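Long-range contacts in hypothetical protein (Leishmania major, PDB 2AR1), which is of unknown function but, as an EVE-domain member of the PUA clan, may bind nucleic acid, possibly recognising modified bases: residues A[135-140]-A[159-164]; A[72-77]-A[126-131]. All coordinates share one frame; numbering follows the deposited sequence.

Interaction 1: A[135-140]-A[159-164]; sequences RRELQK and YAYILR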
ATOM      1  N   ARG A 135      12.116  14.205   8.531  1.00 14.64           N
ATOM      2  CA  ARG A 135      13.092  14.321   7.447  1.00 15.48           C
ATOM      3  C   ARG A 135      12.577  15.371   6.485  1.00 16.16           C
ATOM      4  O   ARG A 135      11.446  15.317   6.027  1.00 15.63           O
ATOM      5  CB  ARG A 135      13.317  13.017   6.706  1.00 17.17           C
ATOM      6  CG  ARG A 135      13.827  11.885   7.631  1.00 17.77           C
ATOM      7  CD  ARG A 135      15.234  12.209   8.064  1.00 19.19           C
ATOM      8  NE  ARG A 135      15.771  11.069   8.805  1.00 19.24           N
ATOM      9  CZ  ARG A 135      15.459  10.776  10.063  1.00 18.84           C
ATOM     10  NH1 ARG A 135      14.660  11.526  10.795  1.00 21.75           N
ATOM     11  NH2 ARG A 135      15.974   9.644  10.596  1.00 17.51           N
ATOM     12  N   ARG A 136      13.420  16.297   6.128  1.00 15.12           N
ATOM     13  CA  ARG A 136      12.999  17.379   5.189  1.00 15.16           C
ATOM     14  C   ARG A 136      12.555  16.794   3.838  1.00 16.83           C
ATOM     15  O   ARG A 136      11.595  17.312   3.200  1.00 15.75           O
ATOM     16  CB  ARG A 136      14.191  18.272   4.900  1.00 14.47           C
ATOM     17  CG  ARG A 136      13.918  19.418   3.889  1.00 17.87           C
ATOM     18  CD  ARG A 136      12.717  20.141   4.315  1.00 16.75           C
ATOM     19  NE  ARG A 136      12.534  21.366   3.553  1.00 26.33           N
ATOM     20  CZ  ARG A 136      11.775  22.384   3.966  1.00 28.89           C
ATOM     21  NH1 ARG A 136      11.128  22.327   5.137  1.00 36.51           N
ATOM     22  NH2 ARG A 136      11.662  23.451   3.203  1.00 25.52           N
ATOM     23  N   GLU A 137      13.230  15.726   3.406  1.00 14.58           N
ATOM     24  CA  GLU A 137      13.052  15.087   2.107  1.00 15.26           C
ATOM     25  C   GLU A 137      11.668  14.485   1.972  1.00 16.33           C
ATOM     26  O   GLU A 137      11.207  14.253   0.878  1.00 17.59           O
ATOM     27  CB  GLU A 137      14.137  14.055   1.931  1.00 13.79           C
ATOM     28  CG  GLU A 137      15.475  14.733   1.743  1.00 12.74           C
ATOM     29  CD  GLU A 137      16.290  14.969   2.993  1.00 16.91           C
ATOM     30  OE1 GLU A 137      15.721  14.933   4.105  1.00 18.72           O
ATOM     31  OE2 GLU A 137      17.493  15.287   2.813  1.00 18.52           O
ATOM     32  N   LEU A 138      10.996  14.295   3.120  1.00 15.22           N
ATOM     33  CA  LEU A 138       9.709  13.624   3.104  1.00 18.33           C
ATOM     34  C   LEU A 138       8.569  14.596   3.406  1.00 17.14           C
ATOM     35  O   LEU A 138       7.430  14.146   3.488  1.00 17.77           O
ATOM     36  CB  LEU A 138       9.722  12.469   4.097  1.00 18.56           C
ATOM     37  CG  LEU A 138      10.814  11.422   3.893  1.00 17.95           C
ATOM     38  CD1 LEU A 138      10.631  10.358   5.007  1.00 22.15           C
ATOM     39  CD2 LEU A 138      10.772  10.945   2.525  1.00 16.11           C
ATOM     40  N   GLN A 139       8.849  15.903   3.603  1.00 20.53           N
ATOM     41  CA  GLN A 139       7.878  16.927   4.032  1.00 19.35           C
ATOM     42  C   GLN A 139       6.598  16.966   3.205  1.00 20.04           C
ATOM     43  O   GLN A 139       5.536  17.318   3.720  1.00 20.77           O
ATOM     44  CB  GLN A 139       8.557  18.334   4.045  1.00 18.96           C
ATOM     45  CG  GLN A 139       7.892  19.340   4.935  1.00 28.12           C
ATOM     46  CD  GLN A 139       8.005  18.993   6.411  1.00 27.91           C
ATOM     47  OE1 GLN A 139       8.145  17.845   6.782  1.00 32.16           O
ATOM     48  NE2 GLN A 139       7.925  19.989   7.235  1.00 32.65           N
ATOM     49  N   LYS A 140       6.695  16.641   1.923  1.00 18.41           N
ATOM     50  CA  LYS A 140       5.539  16.723   0.966  1.00 18.93           C
ATOM     51  C   LYS A 140       4.814  15.402   0.743  1.00 20.42           C
ATOM     52  O   LYS A 140       4.034  15.301  -0.194  1.00 20.25           O
ATOM     53  CB  LYS A 140       5.919  17.290  -0.469  1.00 22.27           C
ATOM     54  CG  LYS A 140       6.924  18.461  -0.551  1.00 26.24           C
ATOM     55  CD  LYS A 140       7.477  18.660  -2.010  1.00 34.57           C
ATOM     56  CE  LYS A 140       6.424  19.163  -2.956  1.00 37.29           C
ATOM     57  NZ  LYS A 140       6.918  19.272  -4.393  1.00 45.34           N
ATOM     58  N   TYR A 159      10.663   7.726  -2.020  1.00 16.85           N
ATOM     59  CA  TYR A 159      10.976   6.277  -2.068  1.00 15.64           C
ATOM     60  C   TYR A 159      12.432   6.107  -1.725  1.00 18.18           C
ATOM     61  O   TYR A 159      12.762   5.360  -0.805  1.00 16.01           O
ATOM     62  CB  TYR A 159      10.629   5.690  -3.388  1.00 17.18           C
ATOM     63  CG  TYR A 159      10.825   4.228  -3.410  1.00 16.70           C
ATOM     64  CD1 TYR A 159       9.881   3.377  -2.802  1.00 17.56           C
ATOM     65  CD2 TYR A 159      11.882   3.697  -4.066  1.00 19.11           C
ATOM     66  CE1 TYR A 159      10.004   1.990  -2.891  1.00 15.24           C
ATOM     67  CE2 TYR A 159      12.049   2.292  -4.164  1.00 17.08           C
ATOM     68  CZ  TYR A 159      11.098   1.452  -3.594  1.00 15.49           C
ATOM     69  OH  TYR A 159      11.408   0.094  -3.762  1.00 15.76           O
ATOM     70  N   ALA A 160      13.313   6.797  -2.432  1.00 18.51           N
ATOM     71  CA  ALA A 160      14.793   6.669  -2.276  1.00 19.95           C
ATOM     72  C   ALA A 160      15.170   6.960  -0.802  1.00 19.33           C
ATOM     73  O   ALA A 160      15.961   6.233  -0.199  1.00 17.33           O
ATOM     74  CB  ALA A 160      15.434   7.698  -3.123  1.00 22.21           C
ATOM     75  N   TYR A 161      14.647   8.066  -0.272  1.00 16.46           N
ATOM     76  CA  TYR A 161      15.010   8.522   1.091  1.00 16.51           C
ATOM     77  C   TYR A 161      14.594   7.502   2.164  1.00 15.24           C
ATOM     78  O   TYR A 161      15.368   7.129   3.116  1.00 16.28           O
ATOM     79  CB  TYR A 161      14.478   9.930   1.283  1.00 16.84           C
ATOM     80  CG  TYR A 161      15.292  10.559   2.401  1.00 16.00           C
ATOM     81  CD1 TYR A 161      14.988  10.344   3.768  1.00 19.15           C
ATOM     82  CD2 TYR A 161      16.474  11.281   2.099  1.00 13.80           C
ATOM     83  CE1 TYR A 161      15.736  10.900   4.748  1.00 14.37           C
ATOM     84  CE2 TYR A 161      17.247  11.857   3.075  1.00 16.87           C
ATOM     85  CZ  TYR A 161      16.921  11.657   4.435  1.00 12.21           C
ATOM     86  OH  TYR A 161      17.669  12.118   5.544  1.00 15.92           O
ATOM     87  N   ILE A 162      13.407   6.935   1.961  1.00 17.21           N
ATOM     88  CA  ILE A 162      12.833   5.938   2.879  1.00 17.76           C
ATOM     89  C   ILE A 162      13.652   4.657   2.893  1.00 16.90           C
ATOM     90  O   ILE A 162      13.936   4.173   3.973  1.00 16.36           O
ATOM     91  CB  ILE A 162      11.315   5.743   2.646  1.00 19.52           C
ATOM     92  CG1 ILE A 162      10.617   7.026   2.998  1.00 15.51           C
ATOM     93  CG2 ILE A 162      10.752   4.505   3.285  1.00 18.71           C
ATOM     94  CD1 ILE A 162       9.070   7.131   2.654  1.00 18.41           C
ATOM     95  N   LEU A 163      14.079   4.180   1.756  1.00 14.51           N
ATOM     96  CA  LEU A 163      14.916   2.996   1.648  1.00 13.91           C
ATOM     97  C   LEU A 163      16.253   3.300   2.306  1.00 13.81           C
ATOM     98  O   LEU A 163      16.791   2.459   3.031  1.00 13.19           O
ATOM     99  CB  LEU A 163      15.027   2.506   0.210  1.00 14.22           C
ATOM    100  CG  LEU A 163      13.860   1.546  -0.151  1.00 14.15           C
ATOM    101  CD1 LEU A 163      12.518   2.099  -0.205  1.00 12.14           C
ATOM    102  CD2 LEU A 163      14.179   0.965  -1.482  1.00 18.66           C
ATOM    103  N   ARG A 164      16.791   4.498   2.143  1.00 15.42           N
ATOM    104  CA  ARG A 164      18.025   4.939   2.809  1.00 15.26           C
ATOM    105  C   ARG A 164      17.868   4.883   4.316  1.00 15.22           C
ATOM    106  O   ARG A 164      18.743   4.494   5.052  1.00 13.59           O
ATOM    107  CB  ARG A 164      18.418   6.335   2.322  1.00 15.17           C
ATOM    108  CG  ARG A 164      19.213   7.121   3.293  1.00 17.78           C
ATOM    109  CD  ARG A 164      19.263   8.641   3.055  1.00 19.95           C
ATOM    110  NE  ARG A 164      20.077   9.253   4.107  1.00 21.70           N
ATOM    111  CZ  ARG A 164      20.700  10.427   4.051  1.00 20.05           C
ATOM    112  NH1 ARG A 164      20.641  11.154   2.970  1.00 22.49           N
ATOM    113  NH2 ARG A 164      21.462  10.822   5.083  1.00 16.49           N
TER
HETATM  114  O   HOH W   1      18.090   9.945   7.405  1.00 25.19           O

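Interaction 2: A[72-77]-A[126-131]; sequences TKEPGV and VLTLHE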
ATOM      1  N   THR A  72      -2.018   1.107  14.551  1.00 28.21           N
ATOM      2  CA  THR A  72      -1.305   0.142  15.378  1.00 26.12           C
ATOM      3  C   THR A  72      -0.373   0.879  16.328  1.00 23.74           C
ATOM      4  O   THR A  72      -0.160   2.073  16.143  1.00 24.87           O
ATOM      5  CB  THR A  72      -0.532  -0.911  14.456  1.00 25.71           C
ATOM      6  OG1 THR A  72       0.022  -1.955  15.252  1.00 25.72           O
ATOM      7  CG2 THR A  72       0.585  -0.263  13.609  1.00 25.16           C
ATOM      8  N   LYS A  73       0.228   0.163  17.281  1.00 23.12           N
ATOM      9  CA  LYS A  73       1.182   0.737  18.219  1.00 24.20           C
ATOM     10  C   LYS A  73       2.408   1.368  17.575  1.00 24.24           C
ATOM     11  O   LYS A  73       2.916   2.361  18.065  1.00 27.32           O
ATOM     12  CB  LYS A  73       1.655  -0.344  19.215  1.00 24.46           C
ATOM     13  CG  LYS A  73       2.391   0.201  20.467  1.00 29.31           C
ATOM     14  CD  LYS A  73       2.641  -0.954  21.408  1.00 33.98           C
ATOM     15  CE  LYS A  73       3.648  -1.968  20.859  1.00 40.59           C
ATOM     16  NZ  LYS A  73       4.226  -2.793  21.973  1.00 44.36           N
ATOM     17  N   GLU A  74       2.928   0.754  16.519  1.00 24.07           N
ATOM     18  CA  GLU A  74       4.138   1.236  15.878  1.00 24.02           C
ATOM     19  C   GLU A  74       3.836   1.457  14.386  1.00 21.65           C
ATOM     20  O   GLU A  74       4.201   0.634  13.531  1.00 19.86           O
ATOM     21  CB  GLU A  74       5.326   0.272  16.095  1.00 25.62           C
ATOM     22  CG  GLU A  74       5.928   0.239  17.480  1.00 32.83           C
ATOM     23  CD  GLU A  74       6.461   1.585  17.997  1.00 38.64           C
ATOM     24  OE1 GLU A  74       7.053   2.361  17.205  1.00 39.06           O
ATOM     25  OE2 GLU A  74       6.268   1.857  19.214  1.00 43.29           O
ATOM     26  N   PRO A  75       3.109   2.518  14.081  1.00 21.33           N
ATOM     27  CA  PRO A  75       2.822   2.739  12.677  1.00 19.73           C
ATOM     28  C   PRO A  75       4.111   3.090  11.965  1.00 18.48           C
ATOM     29  O   PRO A  75       4.955   3.756  12.507  1.00 19.17           O
ATOM     30  CB  PRO A  75       1.856   3.951  12.664  1.00 21.95           C
ATOM     31  CG  PRO A  75       2.093   4.610  13.893  1.00 24.38           C
ATOM     32  CD  PRO A  75       2.514   3.562  14.925  1.00 22.81           C
ATOM     33  N   GLY A  76       4.202   2.712  10.710  1.00 18.83           N
ATOM     34  CA  GLY A  76       5.271   3.150   9.871  1.00 17.54           C
ATOM     35  C   GLY A  76       5.434   2.162   8.721  1.00 16.32           C
ATOM     36  O   GLY A  76       4.577   1.274   8.507  1.00 16.85           O
ATOM     37  N   VAL A  77       6.512   2.327   7.967  1.00 17.96           N
ATOM     38  CA  VAL A  77       6.857   1.416   6.841  1.00 16.24           C
ATOM     39  C   VAL A  77       7.509   0.102   7.339  1.00 14.96           C
ATOM     40  O   VAL A  77       8.590   0.141   8.016  1.00 16.67           O
ATOM     41  CB  VAL A  77       7.729   2.080   5.783  1.00 17.33           C
ATOM     42  CG1 VAL A  77       8.009   1.196   4.610  1.00 20.16           C
ATOM     43  CG2 VAL A  77       6.969   3.361   5.233  1.00 16.57           C
ATOM     44  N   VAL A 126      10.062  -1.760  12.073  1.00 16.75           N
ATOM     45  CA  VAL A 126       9.289  -0.792  11.310  1.00 19.52           C
ATOM     46  C   VAL A 126      10.043   0.529  11.326  1.00 20.44           C
ATOM     47  O   VAL A 126      10.669   0.926  12.299  1.00 18.34           O
ATOM     48  CB  VAL A 126       7.898  -0.609  11.911  1.00 20.30           C
ATOM     49  CG1 VAL A 126       7.108   0.476  11.178  1.00 24.99           C
ATOM     50  CG2 VAL A 126       7.066  -1.839  11.840  1.00 25.72           C
ATOM     51  N   LEU A 127       9.998   1.217  10.216  1.00 19.92           N
ATOM     52  CA  LEU A 127      10.500   2.600  10.145  1.00 20.77           C
ATOM     53  C   LEU A 127       9.368   3.543  10.579  1.00 18.76           C
ATOM     54  O   LEU A 127       8.394   3.701   9.848  1.00 19.21           O
ATOM     55  CB  LEU A 127      10.967   2.868   8.724  1.00 19.72           C
ATOM     56  CG  LEU A 127      11.581   4.230   8.424  1.00 21.80           C
ATOM     57  CD1 LEU A 127      12.872   4.432   9.269  1.00 20.89           C
ATOM     58  CD2 LEU A 127      11.815   4.504   6.969  1.00 21.52           C
ATOM     59  N   THR A 128       9.489   4.132  11.775  1.00 21.06           N
ATOM     60  CA  THR A 128       8.322   4.669  12.373  1.00 18.49           C
ATOM     61  C   THR A 128       7.844   5.927  11.665  1.00 19.11           C
ATOM     62  O   THR A 128       8.642   6.644  11.023  1.00 17.65           O
ATOM     63  CB  THR A 128       8.561   5.084  13.829  1.00 19.54           C
ATOM     64  OG1 THR A 128       9.667   6.036  13.891  1.00 19.25           O
ATOM     65  CG2 THR A 128       8.859   3.840  14.642  1.00 20.17           C
ATOM     66  N   LEU A 129       6.562   6.208  11.885  1.00 19.44           N
ATOM     67  CA  LEU A 129       5.919   7.440  11.386  1.00 18.33           C
ATOM     68  C   LEU A 129       6.642   8.673  11.929  1.00 18.92           C
ATOM     69  O   LEU A 129       6.894   9.621  11.136  1.00 16.66           O
ATOM     70  CB  LEU A 129       4.437   7.429  11.638  1.00 20.13           C
ATOM     71  CG  LEU A 129       3.832   8.699  11.086  1.00 26.83           C
ATOM     72  CD1 LEU A 129       3.567   8.717   9.652  1.00 28.06           C
ATOM     73  CD2 LEU A 129       2.620   9.007  11.947  1.00 35.93           C
ATOM     74  N   HIS A 130       7.010   8.613  13.218  1.00 17.84           N
ATOM     75  CA  HIS A 130       7.723   9.755  13.874  1.00 19.36           C
ATOM     76  C   HIS A 130       8.980  10.088  13.043  1.00 21.78           C
ATOM     77  O   HIS A 130       9.221  11.249  12.694  1.00 20.13           O
ATOM     78  CB  HIS A 130       8.136   9.391  15.293  1.00 21.44           C
ATOM     79  CG  HIS A 130       9.096  10.376  15.883  1.00 23.99           C
ATOM     80  ND1 HIS A 130       8.693  11.586  16.419  1.00 34.51           N
ATOM     81  CD2 HIS A 130      10.445  10.353  15.985  1.00 31.79           C
ATOM     82  CE1 HIS A 130       9.748  12.247  16.871  1.00 33.35           C
ATOM     83  NE2 HIS A 130      10.821  11.506  16.645  1.00 36.82           N
ATOM     84  N   GLU A 131       9.760   9.069  12.650  1.00 19.41           N
ATOM     85  CA  GLU A 131      10.939   9.346  11.857  1.00 17.17           C
ATOM     86  C   GLU A 131      10.581   9.862  10.485  1.00 17.63           C
ATOM     87  O   GLU A 131      11.350  10.660   9.943  1.00 20.47           O
ATOM     88  CB  GLU A 131      11.884   8.160  11.727  1.00 20.46           C
ATOM     89  CG  GLU A 131      12.597   7.783  13.002  1.00 28.10           C
ATOM     90  CD  GLU A 131      13.217   8.994  13.751  1.00 34.64           C
ATOM     91  OE1 GLU A 131      13.920   9.842  13.136  1.00 39.48           O
ATOM     92  OE2 GLU A 131      13.024   9.106  14.980  1.00 43.61           O
TER

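Interaction 1: A[135-140]-A[159-164]
Tyr-161, on helix 156-169 of the EVE domain, a PUA-like fold, lays one face of its ring against Glu-137 of the loop that leads to helix 142-145, while Arg-135 of the same loop meets it at CE1 and OH. The pairing illustrates how an aromatic ring can anchor a loop to a helix without a direct hydrogen bond. With CG anti to the backbone N (chi1 -158°), the ring reaches out to the short 3-10 turn 136-138. The CB of Glu-137 makes a CH-pi contact 3.9 Å from the ring centroid, and its chain then bends so that the carboxylate stacks on the ring, the planes 20° apart and Glu-137 CD 3.3 Å from Tyr-161 CE2. Arg-135 comes in crosswise, CG lying 3.6 Å from Tyr-161 CE1, and the guanidinium stands 89° from the ring plane. One water joins the two polar ends, 2.9 Å from both Arg-135 NE and Tyr-161 OH, and it accepts the arginine N-H; Arg-135 NH1 forms a salt bridge with Glu-131.

At the CB end of Tyr-161 the contact turns apolar. CD2 of Leu-138 reaches Tyr-161 CB at 4.0 Å, and both its methyls meet Ile-162 CG1, CD1 at 3.9 Å. Ile-162 is buried and also packs on Leu-66, Trp-123 and Leu-127, which carries this hydrophobic patch on to the sheet.

Arg-164 places its CD over the opposite ring face, toward the rim. Its NE is held by Glu-168, and Tyr-161 OH sits 3.8 Å above the centre of its guanidinium plane.

Interaction 2: A[72-77]-A[126-131]
Val-126 and Gly-76 pack side chain against backbone where strand 76-89 begins and strand 113-128 ends, an example of how a glycine lets two antiparallel strands close up. From Val-126 CB, 4.0 Å from Val-77 O, the side chain forks. CG1, anti to its own backbone N (chi1 176°), lies 3.4 Å from Gly-76 C and 3.7 Å from Glu-74 O, with CG2 a little farther from the same oxygen. At the phi of Gly-76, 158°, a CB would jam against the carbonyl O of Pro-75 and collide with Leu-127 O, which calls for glycine. Its bare CA comes to 3.2 Å from Leu-127 O in a CA-H...O contact; that carbonyl accepts a bent bond from Val-77 N as well as this weaker C-H contact.

The reciprocal bond, Leu-127 N to Val-77 O, is short at 2.8 Å and nearly straight (169°). Val-77 and Leu-127 form the hydrogen-bonded pair and Gly-76 and Thr-128 the non-hydrogen-bonded one. Both side chains of the former pair lie on the same face of the sheet and meet Leu-132; Leu-127 also reaches Ile-162 and Met-165 of helix 156-169.

Beyond the pair, Leu-129 N donates to Pro-75 O at 3.0 Å. Pro-75 CG packs on Leu-129 CB, and Glu-74 runs alongside Thr-128, OE1 touching the methyl CG2. Thr-128 OG1 meanwhile accepts from Glu-131 N at 3.3 Å. The arrangement is an antiparallel strand pair running straight into a threonine N-capped helix, here where two neighbouring inner strands of the PUA-like EVE sheet start and finish.

Followed from the N terminus, the chain first meets interaction 2 at residues 72-77, runs out along strand 76-89 and returns on strand 113-128, so that this contact closes a loop nearly half strand and without helix. Interaction 1 opens only afterwards: the chain leaves helix 129-132, passes through 135-140, helix 142-145 and strand 151-154, and comes back on helix 156-169. The two loops therefore follow in series, neither nested nor crossed. Their centres lie about 14 Å apart. Interaction 2 pairs two sheet strands and the start of helix 129-132, interaction 1 ties loop 135-140 to helix 156-169, and Leu-127 CD2, 3.7 Å from Ile-162 O, joins them.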